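Local coordinates for molybdenum ABC transporter, periplasmic molybdenum-binding protein (Vibrio cholerae, PDB 4RXL) that binds tungstate, and probably molybdate, as the periplasmic solute-binding component of a ModABC-type transporter would, at residues N65-V68 / L72-P75; A106-L111 / E144-Q149; Y129-L134 / G138-L143; V212-L215 / A219-Q222. One frame throughout, in Å; residues are numbered along the deposited sequence.

Contact 1: N65-V68 / L72-P75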
loop_
_atom_site.group_PDB
_atom_site.type_symbol
_atom_site.label_atom_id
_atom_site.label_comp_id
_atom_site.label_asym_id
_atom_site.label_seq_id
_atom_site.Cartn_x
_atom_site.Cartn_y
_atom_site.Cartn_z
ATOM N N ASN A 65 2.461 -6.819 -13.034
ATOM C CA ASN A 65 2.169 -7.374 -14.354
ATOM C C ASN A 65 2.473 -6.396 -15.517
ATOM O O ASN A 65 2.814 -6.816 -16.622
ATOM C CB ASN A 65 0.724 -7.856 -14.431
ATOM C CG ASN A 65 0.442 -8.650 -15.688
ATOM O OD1 ASN A 65 0.997 -9.729 -15.909
ATOM N ND2 ASN A 65 -0.419 -8.108 -16.528
ATOM N N TYR A 66 2.394 -5.100 -15.229
ATOM C CA TYR A 66 2.845 -4.059 -16.144
ATOM C C TYR A 66 4.296 -4.296 -16.580
ATOM O O TYR A 66 4.616 -4.252 -17.774
ATOM C CB TYR A 66 2.723 -2.722 -15.440
ATOM C CG TYR A 66 3.126 -1.520 -16.239
ATOM C CD1 TYR A 66 2.223 -0.908 -17.087
ATOM C CD2 TYR A 66 4.393 -0.960 -16.112
ATOM C CE1 TYR A 66 2.576 0.205 -17.828
ATOM C CE2 TYR A 66 4.757 0.167 -16.837
ATOM C CZ TYR A 66 3.841 0.741 -17.690
ATOM O OH TYR A 66 4.192 1.827 -18.460
ATOM N N LEU A 67 5.151 -4.569 -15.599
ATOM C CA LEU A 67 6.541 -4.925 -15.893
ATOM C C LEU A 67 6.731 -6.239 -16.603
ATOM O O LEU A 67 7.625 -6.364 -17.403
ATOM C CB LEU A 67 7.383 -4.892 -14.612
ATOM C CG LEU A 67 7.397 -3.536 -13.903
ATOM C CD1 LEU A 67 8.209 -3.671 -12.619
ATOM C CD2 LEU A 67 7.937 -2.413 -14.793
ATOM N N VAL A 68 5.877 -7.222 -16.336
ATOM C CA VAL A 68 5.950 -8.467 -17.074
ATOM C C VAL A 68 5.589 -8.205 -18.535
ATOM O O VAL A 68 6.264 -8.659 -19.451
ATOM C CB VAL A 68 5.004 -9.528 -16.471
ATOM C CG1 VAL A 68 4.907 -10.761 -17.350
ATOM C CG2 VAL A 68 5.459 -9.909 -15.075
ATOM N N LEU A 72 10.284 -6.751 -18.822
ATOM C CA LEU A 72 11.320 -6.482 -17.826
ATOM C C LEU A 72 11.356 -7.478 -16.672
ATOM O O LEU A 72 12.326 -7.502 -15.921
ATOM C CB LEU A 72 11.128 -5.085 -17.239
ATOM C CG LEU A 72 11.111 -3.986 -18.301
ATOM C CD1 LEU A 72 10.565 -2.684 -17.746
ATOM C CD2 LEU A 72 12.502 -3.817 -18.911
ATOM N N VAL A 73 10.286 -8.249 -16.501
ATOM C CA VAL A 73 10.216 -9.324 -15.508
ATOM C C VAL A 73 9.650 -10.537 -16.231
ATOM O O VAL A 73 8.691 -10.395 -16.953
ATOM C CB VAL A 73 9.264 -8.954 -14.362
ATOM C CG1 VAL A 73 9.179 -10.092 -13.354
ATOM C CG2 VAL A 73 9.711 -7.663 -13.701
ATOM N N LYS A 74 10.231 -11.717 -16.037
ATOM C CA LYS A 74 9.650 -12.940 -16.604
ATOM C C LYS A 74 8.439 -13.355 -15.762
ATOM O O LYS A 74 8.430 -13.143 -14.561
ATOM C CB LYS A 74 10.698 -14.052 -16.672
ATOM C CG LYS A 74 11.918 -13.657 -17.487
ATOM C CD LYS A 74 13.093 -14.596 -17.289
ATOM C CE LYS A 74 14.265 -14.126 -18.143
ATOM N NZ LYS A 74 15.475 -14.977 -17.997
ATOM N N PRO A 75 7.397 -13.939 -16.390
ATOM C CA PRO A 75 6.141 -14.171 -15.673
ATOM C C PRO A 75 6.287 -15.089 -14.452
ATOM O O PRO A 75 5.552 -14.939 -13.483
ATOM C CB PRO A 75 5.237 -14.810 -16.744
ATOM C CG PRO A 75 5.879 -14.480 -18.051
ATOM C CD PRO A 75 7.349 -14.474 -17.759
HETATM O O HOH W 1 8.244 -10.776 -19.655
#
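Leu67 O, on the last turn of helix 61-69, receives the backbone N of Leu72 at 3.0 Å as the chain turns out of the helix. Val73 N reaches Leu67 O at 3.4 Å in a weak second bond. The backbone also closes up one residue further on: the CA-H of Val68 points at Val73 O, with CA and O 3.4 Å apart. A water donates to Val68 O and to Val73 O and so bridges the two carbonyls.

The side chains follow this turn. Val73 points at the helix and fits between two neighbours. Val73 CG2 touches Leu67 CB at 3.7 Å. Val73 CB meets Val68 CG2 at 4.0 Å from across, the two valines lying at about a right angle. Val68 has CG1 anti to its backbone N (chi1 171°), which sends that methyl to the proline ring, 3.9 Å from Pro75 CG. The other branch, CG2, is left for Val73. Leu67 and Leu72 meet at their ends, CD2 to CD1, at 4.0 Å.

Leu67 and Val73 are buried, whereas Leu72 and Pro75 lie at the surface. Val68 and Val73 both also pack on Val78 of strand 78-91. This is the turn by which helix 61-69 passes into that strand, folded back against the helix end.

Contact 2: A106-L111 / E144-Q149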
loop_
_atom_site.group_PDB
_atom_site.type_symbol
_atom_site.label_atom_id
_atom_site.label_comp_id
_atom_site.label_asym_id
_atom_site.label_seq_id
_atom_site.Cartn_x
_atom_site.Cartn_y
_atom_site.Cartn_z
ATOM N N ALA A 106 -23.836 11.573 5.261
ATOM C CA ALA A 106 -23.033 11.342 6.456
ATOM C C ALA A 106 -21.540 11.551 6.155
ATOM O O ALA A 106 -20.786 11.965 7.038
ATOM C CB ALA A 106 -23.275 9.945 6.998
ATOM N N TRP A 107 -21.120 11.248 4.925
ATOM C CA TRP A 107 -19.756 11.566 4.474
ATOM C C TRP A 107 -19.539 13.080 4.447
ATOM O O TRP A 107 -18.520 13.564 4.904
ATOM C CB TRP A 107 -19.470 11.017 3.078
ATOM C CG TRP A 107 -19.201 9.576 2.994
ATOM C CD1 TRP A 107 -20.107 8.593 2.783
ATOM C CD2 TRP A 107 -17.924 8.938 3.065
ATOM N NE1 TRP A 107 -19.482 7.364 2.737
ATOM C CE2 TRP A 107 -18.142 7.549 2.918
ATOM C CE3 TRP A 107 -16.610 9.397 3.270
ATOM C CZ2 TRP A 107 -17.095 6.614 2.926
ATOM C CZ3 TRP A 107 -15.565 8.454 3.289
ATOM C CH2 TRP A 107 -15.823 7.084 3.128
ATOM N N GLN A 108 -20.505 13.839 3.939
ATOM C CA GLN A 108 -20.307 15.278 3.799
ATOM C C GLN A 108 -20.330 15.984 5.156
ATOM O O GLN A 108 -19.693 17.018 5.325
ATOM C CB GLN A 108 -21.322 15.876 2.812
ATOM C CG GLN A 108 -21.394 15.118 1.481
ATOM C CD GLN A 108 -21.290 16.000 0.244
ATOM O OE1 GLN A 108 -20.365 16.808 0.108
ATOM N NE2 GLN A 108 -22.225 15.819 -0.686
ATOM N N THR A 109 -21.050 15.414 6.119
ATOM C CA THR A 109 -21.066 15.898 7.501
ATOM C C THR A 109 -19.739 15.675 8.231
ATOM O O THR A 109 -19.261 16.570 8.927
ATOM C CB THR A 109 -22.198 15.231 8.311
ATOM O OG1 THR A 109 -23.468 15.674 7.815
ATOM C CG2 THR A 109 -22.106 15.583 9.796
ATOM N N ALA A 110 -19.173 14.482 8.102
ATOM C CA ALA A 110 -17.873 14.180 8.681
ATOM C C ALA A 110 -16.744 14.992 8.053
ATOM O O ALA A 110 -15.828 15.382 8.728
ATOM C CB ALA A 110 -17.572 12.698 8.547
ATOM N N LEU A 111 -16.802 15.154 6.743
ATOM C CA LEU A 111 -15.845 15.954 6.016
ATOM C C LEU A 111 -15.979 17.417 6.354
ATOM O O LEU A 111 -14.997 18.091 6.526
ATOM C CB LEU A 111 -15.954 15.747 4.519
ATOM C CG LEU A 111 -15.493 14.364 4.027
ATOM C CD1 LEU A 111 -15.706 14.175 2.546
ATOM C CD2 LEU A 111 -14.040 14.108 4.401
ATOM N N GLU A 144 -16.052 12.411 -5.390
ATOM C CA GLU A 144 -15.178 12.732 -6.518
ATOM C C GLU A 144 -14.494 14.109 -6.366
ATOM O O GLU A 144 -13.286 14.247 -6.553
ATOM C CB GLU A 144 -16.056 12.740 -7.782
ATOM C CG GLU A 144 -15.453 13.320 -9.053
ATOM C CD GLU A 144 -14.657 12.301 -9.837
ATOM O OE1 GLU A 144 -15.203 11.763 -10.823
ATOM O OE2 GLU A 144 -13.495 12.036 -9.465
ATOM N N SER A 145 -15.286 15.121 -6.018
ATOM C CA SER A 145 -14.806 16.496 -5.986
ATOM C C SER A 145 -14.261 16.959 -4.628
ATOM O O SER A 145 -13.961 18.152 -4.468
ATOM C CB SER A 145 -15.949 17.424 -6.414
ATOM O OG SER A 145 -17.076 17.301 -5.545
ATOM N N ARG A 146 -14.123 16.031 -3.671
ATOM C CA ARG A 146 -13.809 16.368 -2.276
ATOM C C ARG A 146 -12.609 15.566 -1.785
ATOM O O ARG A 146 -12.507 15.286 -0.598
ATOM C CB ARG A 146 -15.003 16.063 -1.351
ATOM C CG ARG A 146 -16.346 16.635 -1.784
ATOM C CD ARG A 146 -16.606 18.006 -1.196
ATOM N NE ARG A 146 -17.563 17.949 -0.085
ATOM C CZ ARG A 146 -17.294 18.229 1.193
ATOM N NH1 ARG A 146 -16.076 18.604 1.584
ATOM N NH2 ARG A 146 -18.269 18.144 2.096
ATOM N N LEU A 147 -11.712 15.200 -2.702
ATOM C CA LEU A 147 -10.508 14.439 -2.375
ATOM C C LEU A 147 -9.282 15.337 -2.220
ATOM O O LEU A 147 -9.125 16.318 -2.943
ATOM C CB LEU A 147 -10.195 13.421 -3.483
ATOM C CG LEU A 147 -11.338 12.525 -3.949
ATOM C CD1 LEU A 147 -10.901 11.722 -5.160
ATOM C CD2 LEU A 147 -11.796 11.607 -2.825
ATOM N N ALA A 148 -8.396 14.955 -1.298
ATOM C CA ALA A 148 -7.029 15.439 -1.272
ATOM C C ALA A 148 -6.160 14.268 -1.692
ATOM O O ALA A 148 -5.934 13.337 -0.915
ATOM C CB ALA A 148 -6.655 15.946 0.113
ATOM N N GLN A 149 -5.737 14.276 -2.955
ATOM C CA GLN A 149 -5.038 13.119 -3.515
ATOM C C GLN A 149 -3.540 13.295 -3.343
ATOM O O GLN A 149 -2.995 14.346 -3.629
ATOM C CB GLN A 149 -5.362 12.919 -4.993
ATOM C CG GLN A 149 -6.835 12.674 -5.278
ATOM C CD GLN A 149 -7.099 12.309 -6.737
ATOM O OE1 GLN A 149 -6.603 11.288 -7.247
ATOM N NE2 GLN A 149 -7.889 13.138 -7.410
#
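Gln108 and Arg146 make the polar part of this contact. The arginine grips the amide side-on, with NE and NH2 both directed at the single oxygen OE1. Arg146 NE is 3.0 Å from Gln108 OE1. Arg146 NH2 is 3.2 Å from Gln108 OE1. The NE bond runs nearly in line with the amide C=O. The NH2 bond comes in the carbonyl plane, on a lone pair. From the arginine's side, OE1 sits at the guanidinium edge, close to its plane. The two flat groups are not coplanar: amide and guanidinium are turned 43° apart. Arg146 is bent at chi2 (-91°) and again at chi3, and these bends bring the NE edge round to face the amide. NH2 has a further, weak bond to Ala112 O.

The rest is van der Waals packing. Leu111 CB lies 4.1 Å from Arg146 NH1, oblique to the guanidinium. One turn apart on helix 104-111, Gln108 and Leu111 both meet that group.

Helix 104-111 is joined here to Arg146, just ahead of strand 147-150, away from the tungstate pocket. Strands 116-119 and 147-150 are parallel neighbours linked through helices 125-137 and 140-143, a beta-alpha-beta crossover. Helix 104-111 packs against this unit through Leu111 on Leu116.

Both bonds pair a charged donor with a neutral amide, so this is not a salt bridge. Gln108 is poorly ordered, so the link is probably a mobile one, even though two N-H groups share its oxygen.

Contact 3: Y129-L134 / G138-L143; sequences YAKQAL and GVWPEL
The Trp140 ring has the aliphatic chain of Lys131 over one face and Leu134 at its edge. Lys131 CG sits 3.6 Å from the centroid of the Trp140 six-membered ring and only 7° off the ring normal, a CH-pi contact. The chain then continues over the ring: Lys131 CD lies 3.7 Å from Trp140 CZ2, and CE reaches the CE2 and NE1 side. Lys131 has CG opposite the backbone N (chi1 -176°), and with the chain extended beyond CG this lays the methylenes along the indole. At the edge, Leu134 CD1 is in the ring plane, 3.9 Å from Trp140 CE3.

Leu134 buries the most surface here. Its CD2 branch meets Leu143 CD1 at 3.5 Å, a close methyl contact made at about a right angle. Leu134 CD2 also lies 3.9 Å from Val139 CG1, and Leu134, Val139 and Leu143 thus pack together. Leu134 also packs on Trp107 of helix 104-111 and on Ile169 of strand 168-171.

The backbone joins the two pieces. Val139 N donates to Leu134 O at 3.1 Å, in a nearly straight bond of 167°.

Gly138, with positive phi, ends helix 125-137 in a Schellman motif. After Val139 as N-cap, the chain passes straight into the one-turn helix 140-143. The two helices together link the parallel strands 116-119 and 147-150, so the arrangement belongs to a beta-alpha-beta crossover.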
loop_
_atom_site.group_PDB
_atom_site.type_symbol
_atom_site.label_atom_id
_atom_site.label_comp_id
_atom_site.label_asym_id
_atom_site.label_seq_id
_atom_site.Cartn_x
_atom_site.Cartn_y
_atom_site.Cartn_z
ATOM N N TYR A 129 -8.017 1.279 -4.965
ATOM C CA TYR A 129 -8.881 0.506 -4.060
ATOM C C TYR A 129 -9.887 1.423 -3.368
ATOM O O TYR A 129 -11.033 1.050 -3.217
ATOM C CB TYR A 129 -8.064 -0.209 -2.982
ATOM C CG TYR A 129 -7.062 -1.249 -3.446
ATOM C CD1 TYR A 129 -7.439 -2.381 -4.176
ATOM C CD2 TYR A 129 -5.735 -1.143 -3.057
ATOM C CE1 TYR A 129 -6.501 -3.353 -4.533
ATOM C CE2 TYR A 129 -4.793 -2.102 -3.417
ATOM C CZ TYR A 129 -5.174 -3.189 -4.177
ATOM O OH TYR A 129 -4.207 -4.135 -4.501
ATOM N N ALA A 130 -9.462 2.600 -2.949
ATOM C CA ALA A 130 -10.395 3.602 -2.402
ATOM C C ALA A 130 -11.532 3.958 -3.341
ATOM O O ALA A 130 -12.723 3.972 -2.950
ATOM C CB ALA A 130 -9.647 4.848 -1.986
ATOM N N LYS A 131 -11.195 4.227 -4.593
ATOM C CA LYS A 131 -12.208 4.581 -5.564
ATOM C C LYS A 131 -13.195 3.443 -5.758
ATOM O O LYS A 131 -14.409 3.684 -5.781
ATOM C CB LYS A 131 -11.554 4.943 -6.889
ATOM C CG LYS A 131 -12.565 5.413 -7.914
ATOM C CD LYS A 131 -11.909 5.845 -9.207
ATOM C CE LYS A 131 -12.954 6.023 -10.275
ATOM N NZ LYS A 131 -12.354 6.558 -11.519
ATOM N N GLN A 132 -12.682 2.216 -5.875
ATOM C CA GLN A 132 -13.550 1.014 -5.957
ATOM C C GLN A 132 -14.534 0.957 -4.790
ATOM O O GLN A 132 -15.736 0.748 -4.993
ATOM C CB GLN A 132 -12.723 -0.262 -6.012
ATOM C CG GLN A 132 -11.943 -0.493 -7.304
ATOM C CD GLN A 132 -10.935 -1.654 -7.245
ATOM O OE1 GLN A 132 -10.760 -2.323 -6.233
ATOM N NE2 GLN A 132 -10.241 -1.868 -8.342
ATOM N N ALA A 133 -14.014 1.111 -3.574
ATOM C CA ALA A 133 -14.850 1.034 -2.377
ATOM C C ALA A 133 -15.910 2.135 -2.315
ATOM O O ALA A 133 -17.031 1.877 -1.905
ATOM C CB ALA A 133 -13.992 1.063 -1.126
ATOM N N LEU A 134 -15.563 3.351 -2.725
ATOM C CA LEU A 134 -16.524 4.437 -2.747
ATOM C C LEU A 134 -17.566 4.266 -3.846
ATOM O O LEU A 134 -18.741 4.582 -3.631
ATOM C CB LEU A 134 -15.810 5.775 -2.906
ATOM C CG LEU A 134 -14.932 6.149 -1.719
ATOM C CD1 LEU A 134 -14.100 7.377 -2.050
ATOM C CD2 LEU A 134 -15.738 6.351 -0.451
ATOM N N GLY A 138 -21.756 3.551 -3.434
ATOM C CA GLY A 138 -22.731 4.374 -4.151
ATOM C C GLY A 138 -22.587 5.859 -3.857
ATOM O O GLY A 138 -23.539 6.635 -4.043
ATOM N N VAL A 139 -21.388 6.267 -3.446
ATOM C CA VAL A 139 -21.133 7.633 -2.989
ATOM C C VAL A 139 -19.982 8.312 -3.755
ATOM O O VAL A 139 -19.592 9.417 -3.412
ATOM C CB VAL A 139 -20.858 7.653 -1.472
ATOM C CG1 VAL A 139 -19.506 7.033 -1.156
ATOM C CG2 VAL A 139 -20.921 9.059 -0.910
ATOM N N TRP A 140 -19.467 7.678 -4.810
ATOM C CA TRP A 140 -18.325 8.230 -5.542
ATOM C C TRP A 140 -18.644 9.575 -6.234
ATOM O O TRP A 140 -17.933 10.544 -6.006
ATOM C CB TRP A 140 -17.756 7.202 -6.525
ATOM C CG TRP A 140 -16.689 7.745 -7.418
ATOM C CD1 TRP A 140 -16.782 7.953 -8.762
ATOM C CD2 TRP A 140 -15.367 8.151 -7.042
ATOM N NE1 TRP A 140 -15.601 8.452 -9.249
ATOM C CE2 TRP A 140 -14.719 8.589 -8.212
ATOM C CE3 TRP A 140 -14.671 8.198 -5.832
ATOM C CZ2 TRP A 140 -13.413 9.060 -8.209
ATOM C CZ3 TRP A 140 -13.367 8.662 -5.838
ATOM C CH2 TRP A 140 -12.756 9.087 -7.018
ATOM N N PRO A 141 -19.716 9.649 -7.049
ATOM C CA PRO A 141 -20.001 10.931 -7.719
ATOM C C PRO A 141 -20.040 12.155 -6.791
ATOM O O PRO A 141 -19.621 13.233 -7.196
ATOM C CB PRO A 141 -21.363 10.686 -8.366
ATOM C CG PRO A 141 -21.394 9.214 -8.603
ATOM C CD PRO A 141 -20.713 8.624 -7.408
ATOM N N GLU A 142 -20.524 11.981 -5.563
ATOM C CA GLU A 142 -20.490 13.036 -4.536
ATOM C C GLU A 142 -19.088 13.363 -3.982
ATOM O O GLU A 142 -18.772 14.520 -3.745
ATOM C CB GLU A 142 -21.398 12.660 -3.360
ATOM C CG GLU A 142 -22.893 12.815 -3.640
ATOM C CD GLU A 142 -23.612 11.504 -3.917
ATOM O OE1 GLU A 142 -22.947 10.478 -4.148
ATOM O OE2 GLU A 142 -24.860 11.504 -3.896
ATOM N N LEU A 143 -18.268 12.340 -3.761
ATOM C CA LEU A 143 -16.951 12.504 -3.138
ATOM C C LEU A 143 -15.829 12.770 -4.128
ATOM O O LEU A 143 -14.766 13.232 -3.728
ATOM C CB LEU A 143 -16.586 11.239 -2.353
ATOM C CG LEU A 143 -17.421 10.976 -1.107
ATOM C CD1 LEU A 143 -17.005 9.649 -0.501
ATOM C CD2 LEU A 143 -17.278 12.098 -0.094
#

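Contact 4: V212-L215 / A219-Q222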
loop_
_atom_site.group_PDB
_atom_site.type_symbol
_atom_site.label_atom_id
_atom_site.label_comp_id
_atom_site.label_asym_id
_atom_site.label_seq_id
_atom_site.Cartn_x
_atom_site.Cartn_y
_atom_site.Cartn_z
ATOM N N VAL A 212 14.751 -13.221 -2.320
ATOM C CA VAL A 212 13.401 -13.702 -2.626
ATOM C C VAL A 212 13.084 -14.952 -1.779
ATOM O O VAL A 212 11.995 -15.055 -1.192
ATOM C CB VAL A 212 13.264 -13.948 -4.147
ATOM C CG1 VAL A 212 12.008 -14.748 -4.478
ATOM C CG2 VAL A 212 13.273 -12.608 -4.882
ATOM N N ALA A 213 14.044 -15.875 -1.689
ATOM C CA ALA A 213 13.885 -17.089 -0.873
ATOM C C ALA A 213 13.602 -16.729 0.589
ATOM O O ALA A 213 12.717 -17.318 1.217
ATOM C CB ALA A 213 15.114 -17.989 -0.980
ATOM N N TYR A 214 14.324 -15.736 1.112
ATOM C CA TYR A 214 14.100 -15.277 2.476
ATOM C C TYR A 214 12.715 -14.630 2.616
ATOM O O TYR A 214 11.990 -14.936 3.578
ATOM C CB TYR A 214 15.212 -14.315 2.945
ATOM C CG TYR A 214 14.848 -13.565 4.210
ATOM C CD1 TYR A 214 14.914 -14.173 5.465
ATOM C CD2 TYR A 214 14.363 -12.267 4.142
ATOM C CE1 TYR A 214 14.548 -13.485 6.612
ATOM C CE2 TYR A 214 14.003 -11.579 5.278
ATOM C CZ TYR A 214 14.088 -12.182 6.497
ATOM O OH TYR A 214 13.704 -11.479 7.612
ATOM N N LEU A 215 12.326 -13.792 1.662
ATOM C CA LEU A 215 11.014 -13.083 1.756
ATOM C C LEU A 215 9.815 -14.036 1.739
ATOM O O LEU A 215 8.757 -13.715 2.271
ATOM C CB LEU A 215 10.862 -12.021 0.654
ATOM C CG LEU A 215 11.768 -10.804 0.856
ATOM C CD1 LEU A 215 11.793 -9.956 -0.403
ATOM C CD2 LEU A 215 11.349 -9.987 2.083
ATOM N N ALA A 219 10.192 -17.171 8.435
ATOM C CA ALA A 219 10.755 -16.066 9.216
ATOM C C ALA A 219 10.274 -14.709 8.725
ATOM O O ALA A 219 9.858 -13.859 9.519
ATOM C CB ALA A 219 12.269 -16.121 9.179
ATOM N N ALA A 220 10.266 -14.517 7.415
ATOM C CA ALA A 220 9.828 -13.253 6.841
ATOM C C ALA A 220 8.306 -13.111 6.989
ATOM O O ALA A 220 7.789 -12.030 7.234
ATOM C CB ALA A 220 10.223 -13.145 5.375
ATOM N N GLN A 221 7.591 -14.221 6.813
ATOM C CA GLN A 221 6.139 -14.171 6.918
ATOM C C GLN A 221 5.713 -13.825 8.334
ATOM O O GLN A 221 4.740 -13.104 8.485
ATOM C CB GLN A 221 5.518 -15.495 6.450
ATOM C CG GLN A 221 5.675 -15.728 4.945
ATOM C CD GLN A 221 4.952 -14.682 4.094
ATOM O OE1 GLN A 221 3.759 -14.457 4.283
ATOM N NE2 GLN A 221 5.674 -14.036 3.156
ATOM N N GLN A 222 6.460 -14.284 9.334
ATOM C CA GLN A 222 6.130 -13.955 10.728
ATOM C C GLN A 222 6.314 -12.453 10.957
ATOM O O GLN A 222 5.484 -11.823 11.595
ATOM C CB GLN A 222 6.932 -14.789 11.733
ATOM C CG GLN A 222 6.373 -16.186 11.927
ATOM C CD GLN A 222 7.201 -17.020 12.894
ATOM O OE1 GLN A 222 8.418 -16.819 13.025
ATOM N NE2 GLN A 222 6.559 -17.966 13.570
#
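Ala220 and Tyr214 carry most of this contact, with Leu215 next. The methyl of Ala220 points at the end of helix 206-215. It lies over one face of the Tyr214 ring, offset toward the rim, with Ala220 CB 4.2 Å from the ring centroid. This is a CH-pi contact, 17° off the ring normal. Ala220 CB lies 3.1 Å from Tyr214 O, a tight approach, and 3.5 Å from Leu215 O. Tyr214 CG lies opposite its backbone N (chi1 166°), and the ring thereby swings across to the second helix. Tyr214 CE1 also meets Ala219 CB, obliquely, at 4.3 Å.

Helices 206-215 and 218-226 are two consecutive helices near the C-terminal end of the chain, joined by a short turn, that pack together on helix 15-28 in this solute-binding protein fold. Tyr214 O is hydrogen-bonded to Ser217 OG in that turn. Ala220, Tyr214 and Leu215 all pack on Leu21 of helix 15-28. The phenol end of Tyr214 is hydrogen-bonded to Asp24 OD2 of the same helix.

Leu215 contributes through its backbone, as its side chain leaves from the far side toward Leu199 of strand 195-201. Its carbonyl accepts from Gln221: NE2 donates to Leu215 O at 3.2 Å, with an angle of 151° at the hydrogen. The donor lies in the carbonyl plane, and the oxygen lies near the amide plane. Gln221 is bent at chi2, which turns the amide back to this carbonyl. NE2 has a second, weak bond to Leu81 O.

Overall arrangement
Contacts 2 and 3 form one continuous packed region, with centres 10 Å apart. Trp107 CZ2 meets Leu134 CD2 at 3.6 Å, and Leu147 CD1 meets Trp140 CH2 at 3.7 Å. The chain of contact 3 falls within the span between the two segments of contact 2. Contacts 1 and 4 lie away from this pair; their own centres are 22 Å apart and they do not touch. Contact 4 is on the opposite side of the chain's centre from contacts 2 and 3. The tungstate lies between contacts 1 and 3: the side chains of Leu67 and Lys131 are each about 12 Å from it. Contacts 2 and 4 are away from the pocket.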